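Local coordinates for protein HemO (Neisseria meningitidis, PDB 1P3T) that probably breaks down heme as a heme oxygenase, opening the porphyrin ring in a reaction that releases its iron, at residues M75-A80 / R140-H145; L9-R14 / E158-L163. One frame throughout, in Å; residues are numbered along the deposited sequence.

Contact 1 and contact 2 lie in one all-helical heme oxygenase domain, their centres about 23 Å apart and their nearest atoms about 6 Å apart, so they do not touch. Contact 2 brings an early and a late part of the chain together, and both halves of contact 1 come from the chain between them; loop 140-145 leads on to helix 149-162, which carries most of 158-163. Both approach the bound heme: the side chain of Arg-77 in contact 1 is about 7 Å from it, and that of Ala-12 in contact 2 about 6 Å. Helix 11-32, which begins in contact 2, also carries the heme-binding Lys-16 and the axial iron ligand His-23.

Contact 1 (M75-A80 / R140-H145)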
loop_
_atom_site.group_PDB
_atom_site.type_symbol
_atom_site.label_atom_id
_atom_site.label_comp_id
_atom_site.label_asym_id
_atom_site.label_seq_id
_atom_site.Cartn_x
_atom_site.Cartn_y
_atom_site.Cartn_z
ATOM N N MET A 75 -2.624 12.780 1.625
ATOM C CA MET A 75 -1.953 11.789 0.795
ATOM C C MET A 75 -2.704 10.456 0.752
ATOM O O MET A 75 -2.298 9.542 0.040
ATOM C CB MET A 75 -0.528 11.545 1.304
ATOM C CG MET A 75 0.417 12.737 1.180
ATOM S SD MET A 75 2.118 12.306 1.649
ATOM C CE MET A 75 2.345 13.260 3.137
ATOM N N ALA A 76 -3.797 10.347 1.503
ATOM C CA ALA A 76 -4.570 9.104 1.549
ATOM C C ALA A 76 -5.235 8.737 0.224
ATOM O O ALA A 76 -5.803 9.589 -0.453
ATOM C CB ALA A 76 -5.619 9.184 2.648
ATOM N N ARG A 77 -5.176 7.455 -0.130
ATOM C CA ARG A 77 -5.761 6.975 -1.379
ATOM C C ARG A 77 -7.089 6.238 -1.216
ATOM O O ARG A 77 -7.690 5.818 -2.206
ATOM C CB ARG A 77 -4.773 6.055 -2.101
ATOM C CG ARG A 77 -3.599 6.769 -2.757
ATOM C CD ARG A 77 -2.878 5.848 -3.734
ATOM N NE ARG A 77 -2.063 4.827 -3.082
ATOM C CZ ARG A 77 -1.446 3.840 -3.730
ATOM N NH1 ARG A 77 -1.555 3.734 -5.050
ATOM N NH2 ARG A 77 -0.701 2.968 -3.064
ATOM N N TYR A 78 -7.548 6.080 0.023
ATOM C CA TYR A 78 -8.799 5.371 0.274
ATOM C C TYR A 78 -9.988 5.848 -0.570
ATOM O O TYR A 78 -10.705 5.027 -1.147
ATOM C CB TYR A 78 -9.154 5.432 1.764
ATOM C CG TYR A 78 -10.431 4.701 2.104
ATOM C CD1 TYR A 78 -10.661 3.405 1.638
ATOM C CD2 TYR A 78 -11.412 5.302 2.894
ATOM C CE1 TYR A 78 -11.839 2.725 1.944
ATOM C CE2 TYR A 78 -12.598 4.629 3.212
ATOM C CZ TYR A 78 -12.803 3.345 2.733
ATOM O OH TYR A 78 -13.968 2.691 3.044
ATOM N N ASP A 79 -10.208 7.158 -0.648
ATOM C CA ASP A 79 -11.322 7.686 -1.446
ATOM C C ASP A 79 -11.192 7.312 -2.931
ATOM O O ASP A 79 -12.153 6.840 -3.551
ATOM C CB ASP A 79 -11.417 9.214 -1.311
ATOM C CG ASP A 79 -12.014 9.652 0.023
ATOM O OD1 ASP A 79 -13.193 9.317 0.291
ATOM O OD2 ASP A 79 -11.301 10.327 0.801
ATOM N N ALA A 80 -10.003 7.525 -3.490
ATOM C CA ALA A 80 -9.746 7.206 -4.899
ATOM C C ALA A 80 -10.092 5.753 -5.218
ATOM O O ALA A 80 -10.605 5.454 -6.297
ATOM C CB ALA A 80 -8.285 7.478 -5.237
ATOM N N ARG A 140 -7.915 5.355 -10.482
ATOM C CA ARG A 140 -7.652 6.648 -9.854
ATOM C C ARG A 140 -6.610 6.511 -8.758
ATOM O O ARG A 140 -5.703 7.336 -8.644
ATOM C CB ARG A 140 -8.930 7.209 -9.221
ATOM C CG ARG A 140 -10.074 7.468 -10.180
ATOM C CD ARG A 140 -11.354 7.683 -9.399
ATOM N NE ARG A 140 -12.518 7.839 -10.262
ATOM C CZ ARG A 140 -12.861 8.974 -10.864
ATOM N NH1 ARG A 140 -12.129 10.071 -10.695
ATOM N NH2 ARG A 140 -13.939 9.007 -11.640
ATOM N N HIS A 141 -6.749 5.458 -7.952
ATOM C CA HIS A 141 -5.835 5.232 -6.839
ATOM C C HIS A 141 -4.415 4.876 -7.262
ATOM O O HIS A 141 -3.499 4.898 -6.441
ATOM C CB HIS A 141 -6.383 4.139 -5.909
ATOM C CG HIS A 141 -6.195 2.738 -6.412
ATOM N ND1 HIS A 141 -6.928 2.209 -7.452
ATOM C CD2 HIS A 141 -5.377 1.744 -5.989
ATOM C CE1 HIS A 141 -6.575 0.950 -7.644
ATOM N NE2 HIS A 141 -5.635 0.643 -6.769
ATOM N N LEU A 142 -4.225 4.563 -8.537
ATOM C CA LEU A 142 -2.901 4.189 -9.023
ATOM C C LEU A 142 -2.178 5.320 -9.745
ATOM O O LEU A 142 -0.957 5.277 -9.897
ATOM C CB LEU A 142 -3.005 2.971 -9.947
ATOM C CG LEU A 142 -3.569 1.700 -9.301
ATOM C CD1 LEU A 142 -3.815 0.629 -10.362
ATOM C CD2 LEU A 142 -2.598 1.201 -8.242
ATOM N N ALA A 143 -2.926 6.328 -10.184
ATOM C CA ALA A 143 -2.329 7.454 -10.895
ATOM C C ALA A 143 -1.171 8.044 -10.099
ATOM O O ALA A 143 -1.139 7.958 -8.871
ATOM C CB ALA A 143 -3.376 8.517 -11.161
ATOM N N PRO A 144 -0.195 8.642 -10.796
ATOM C CA PRO A 144 0.977 9.246 -10.150
ATOM C C PRO A 144 0.618 10.535 -9.413
ATOM O O PRO A 144 -0.374 11.193 -9.739
ATOM C CB PRO A 144 1.923 9.527 -11.322
ATOM C CG PRO A 144 1.408 8.624 -12.436
ATOM C CD PRO A 144 -0.071 8.710 -12.261
ATOM N N HIS A 145 1.426 10.887 -8.419
ATOM C CA HIS A 145 1.208 12.114 -7.666
ATOM C C HIS A 145 1.438 13.238 -8.674
ATOM O O HIS A 145 2.354 13.163 -9.497
ATOM C CB HIS A 145 2.208 12.206 -6.508
ATOM C CG HIS A 145 2.001 13.391 -5.616
ATOM N ND1 HIS A 145 2.271 14.683 -6.016
ATOM C CD2 HIS A 145 1.546 13.479 -4.344
ATOM C CE1 HIS A 145 1.992 15.515 -5.029
ATOM N NE2 HIS A 145 1.550 14.811 -4.002
#
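Arg-77 bends at its third torsion (chi3 -74°), which turns the guanidinium back toward the backbone carbonyl of His-141, while the His-141 ring, set between its own N and carbonyl carbon (chi1 78°), presents ND1 to Asp-84. The contact belongs to the helical heme oxygenase fold: it joins the start of helix 78-87, with the residues leading into it, to the loop between helices 121-128 and 149-162. One hydrogen bond spans it, from Arg-77 NH1 to His-141 O, at 2.7 Å and with an N-H...O angle of 154°. The carbonyl oxygen meets the guanidinium at its edge, only slightly out of its plane, and the donor is in turn lifted moderately from the carbonyl plane. While NH1 makes the hydrogen bond, the arginine chain is packed tightly against the same oxygen, with His-141 O 2.9 Å from Arg-77 CD. Leu-142 CD2 approaches the guanidinium obliquely, 4.2 Å from Arg-77 NH1.

Further along, Ala-80 presses its methyl against the loop backbone: Ala-80 CB is 3.7 Å from His-141 CA and 3.9 Å from His-141 CB. The extended Arg-140 chain leads away from this point to a salt bridge with Asp-87. The two carboxylate oxygens of Asp-84, one helical turn beyond Ala-80, divide their task, OD1 bonding the backbone N of Arg-140 and OD2 bonding ND1 of His-141. Asp-84 at ND1 and a weak hydrogen bond from NE2 to Gln-49 together set the rotation of the imidazole. Such a carboxylate would be expected to favour a proton on ND1. Outside the two segments, the Arg-77 side chain also touches His-53 and Ala-121. Arg-140 CB lies 3.8 Å from Ala-80 O.

Contact 2 (L9-R14 / E158-L163); sequences LTFAKR and EHLNAL
OG1 of Thr-10, which lies beside the side chain of Asn-161, accepts a hydrogen bond from the backbone N of Lys-13 at 3.1 Å, with an N-H...O angle of 155°. This is an N-cap: the threonine hydroxyl occupies one of the amide groups that the first turn of helix 11-32 would otherwise leave without a helical partner. The first i to i+4 bond of the turn follows directly, with Arg-14 N 3.1 Å from Thr-10 O.

Into this capped helix start reaches Asn-161, from helix 149-162. Its CG stands beside its own backbone N (chi1 -69°), which aims the amide across the gap at the backbone of Phe-11 and Ala-12. The terminal amide atoms are probably exchanged in the model; Asn-161 ND2 as modelled is 2.7 Å from Ala-12 N, and with the amide turned over this may be a hydrogen bond. The group lies against Thr-10, the CB of Phe-11 and the methyl of Ala-12. Its plane is inclined by 62° to the Phe-11 ring.

Leu-160 O sits at the edge of that ring, near its plane, 3.5 Å from Phe-11 CD2. The apolar part of the contact is Phe-11 CD2 against Leu-160 CB, at 4.4 Å.

The start of helix 11-32 is thus set against the end of helix 149-162. Helix 167-191 packs on the start of helix 11-32: Glu-170 and Ala-173 touch Phe-11, and Glu-170 forms a salt bridge with Arg-14, while Leu-160 and Leu-163 touch Ile-108 of helix 104-119, the helix that carries the heme-binding Tyr-112.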
loop_
_atom_site.group_PDB
_atom_site.type_symbol
_atom_site.label_atom_id
_atom_site.label_comp_id
_atom_site.label_asym_id
_atom_site.label_seq_id
_atom_site.Cartn_x
_atom_site.Cartn_y
_atom_site.Cartn_z
ATOM N N LEU A 9 22.684 3.589 6.194
ATOM C CA LEU A 9 22.963 4.680 7.123
ATOM C C LEU A 9 21.822 5.686 7.282
ATOM O O LEU A 9 22.039 6.795 7.776
ATOM C CB LEU A 9 24.252 5.407 6.703
ATOM C CG LEU A 9 25.569 4.612 6.772
ATOM C CD1 LEU A 9 25.538 3.440 5.798
ATOM C CD2 LEU A 9 26.735 5.529 6.447
ATOM N N THR A 10 20.616 5.302 6.866
ATOM C CA THR A 10 19.441 6.168 6.987
ATOM C C THR A 10 18.213 5.331 7.352
ATOM O O THR A 10 18.172 4.125 7.092
ATOM C CB THR A 10 19.145 6.939 5.670
ATOM O OG1 THR A 10 18.142 6.250 4.918
ATOM C CG2 THR A 10 20.408 7.060 4.822
ATOM N N PHE A 11 17.216 5.972 7.951
ATOM C CA PHE A 11 15.998 5.278 8.355
ATOM C C PHE A 11 15.213 4.719 7.156
ATOM O O PHE A 11 14.834 3.546 7.141
ATOM C CB PHE A 11 15.122 6.229 9.183
ATOM C CG PHE A 11 13.823 5.622 9.652
ATOM C CD1 PHE A 11 13.772 4.310 10.120
ATOM C CD2 PHE A 11 12.648 6.377 9.649
ATOM C CE1 PHE A 11 12.569 3.758 10.577
ATOM C CE2 PHE A 11 11.447 5.835 10.104
ATOM C CZ PHE A 11 11.408 4.522 10.569
ATOM N N ALA A 12 14.988 5.556 6.151
ATOM C CA ALA A 12 14.245 5.146 4.965
ATOM C C ALA A 12 14.906 3.987 4.231
ATOM O O ALA A 12 14.225 3.140 3.652
ATOM C CB ALA A 12 14.084 6.328 4.022
ATOM N N LYS A 13 16.233 3.957 4.248
ATOM C CA LYS A 13 16.973 2.898 3.573
ATOM C C LYS A 13 16.939 1.596 4.367
ATOM O O LYS A 13 16.908 0.509 3.786
ATOM C CB LYS A 13 18.425 3.328 3.337
ATOM C CG LYS A 13 18.574 4.475 2.349
ATOM C CD LYS A 13 20.036 4.780 2.063
ATOM C CE LYS A 13 20.162 5.910 1.054
ATOM N NZ LYS A 13 21.582 6.218 0.728
ATOM N N ARG A 14 16.953 1.699 5.692
ATOM C CA ARG A 14 16.901 0.501 6.516
ATOM C C ARG A 14 15.537 -0.180 6.357
ATOM O O ARG A 14 15.455 -1.408 6.297
ATOM C CB ARG A 14 17.183 0.839 7.984
ATOM C CG ARG A 14 18.668 1.056 8.276
ATOM C CD ARG A 14 18.951 1.218 9.761
ATOM N NE ARG A 14 18.520 2.516 10.271
ATOM C CZ ARG A 14 19.100 3.674 9.965
ATOM N NH1 ARG A 14 18.633 4.806 10.478
ATOM N NH2 ARG A 14 20.151 3.701 9.153
ATOM N N GLU A 158 12.443 12.358 3.288
ATOM C CA GLU A 158 13.125 13.302 4.169
ATOM C C GLU A 158 12.343 13.393 5.477
ATOM O O GLU A 158 12.920 13.332 6.561
ATOM C CB GLU A 158 13.216 14.688 3.517
ATOM C CG GLU A 158 14.068 14.734 2.252
ATOM C CD GLU A 158 15.528 14.370 2.503
ATOM O OE1 GLU A 158 15.803 13.232 2.945
ATOM O OE2 GLU A 158 16.404 15.227 2.252
ATOM N N HIS A 159 11.026 13.528 5.359
ATOM C CA HIS A 159 10.142 13.607 6.521
ATOM C C HIS A 159 10.306 12.385 7.423
ATOM O O HIS A 159 10.334 12.508 8.649
ATOM C CB HIS A 159 8.690 13.718 6.058
ATOM C CG HIS A 159 8.375 15.011 5.377
ATOM N ND1 HIS A 159 7.380 15.132 4.431
ATOM C CD2 HIS A 159 8.921 16.242 5.511
ATOM C CE1 HIS A 159 7.328 16.384 4.008
ATOM N NE2 HIS A 159 8.253 17.077 4.648
ATOM N N LEU A 160 10.409 11.207 6.812
ATOM C CA LEU A 160 10.578 9.968 7.565
ATOM C C LEU A 160 11.893 9.996 8.331
ATOM O O LEU A 160 11.922 9.790 9.544
ATOM C CB LEU A 160 10.561 8.757 6.621
ATOM C CG LEU A 160 9.201 8.259 6.120
ATOM C CD1 LEU A 160 9.400 7.359 4.915
ATOM C CD2 LEU A 160 8.481 7.511 7.236
ATOM N N ASN A 161 12.983 10.242 7.610
ATOM C CA ASN A 161 14.305 10.314 8.222
ATOM C C ASN A 161 14.321 11.464 9.229
ATOM O O ASN A 161 15.182 11.522 10.109
ATOM C CB ASN A 161 15.373 10.562 7.148
ATOM C CG ASN A 161 15.575 9.369 6.224
ATOM O OD1 ASN A 161 15.987 9.530 5.073
ATOM N ND2 ASN A 161 15.308 8.166 6.729
ATOM N N ALA A 162 13.356 12.372 9.095
ATOM C CA ALA A 162 13.255 13.536 9.970
ATOM C C ALA A 162 12.668 13.228 11.348
ATOM O O ALA A 162 13.028 13.873 12.332
ATOM C CB ALA A 162 12.437 14.627 9.287
ATOM N N LEU A 163 11.767 12.253 11.420
ATOM C CA LEU A 163 11.152 11.879 12.689
ATOM C C LEU A 163 12.203 11.730 13.782
ATOM O O LEU A 163 11.911 11.922 14.962
ATOM C CB LEU A 163 10.394 10.560 12.546
ATOM C CG LEU A 163 9.269 10.554 11.511
ATOM C CD1 LEU A 163 8.629 9.180 11.473
ATOM C CD2 LEU A 163 8.244 11.622 11.857
#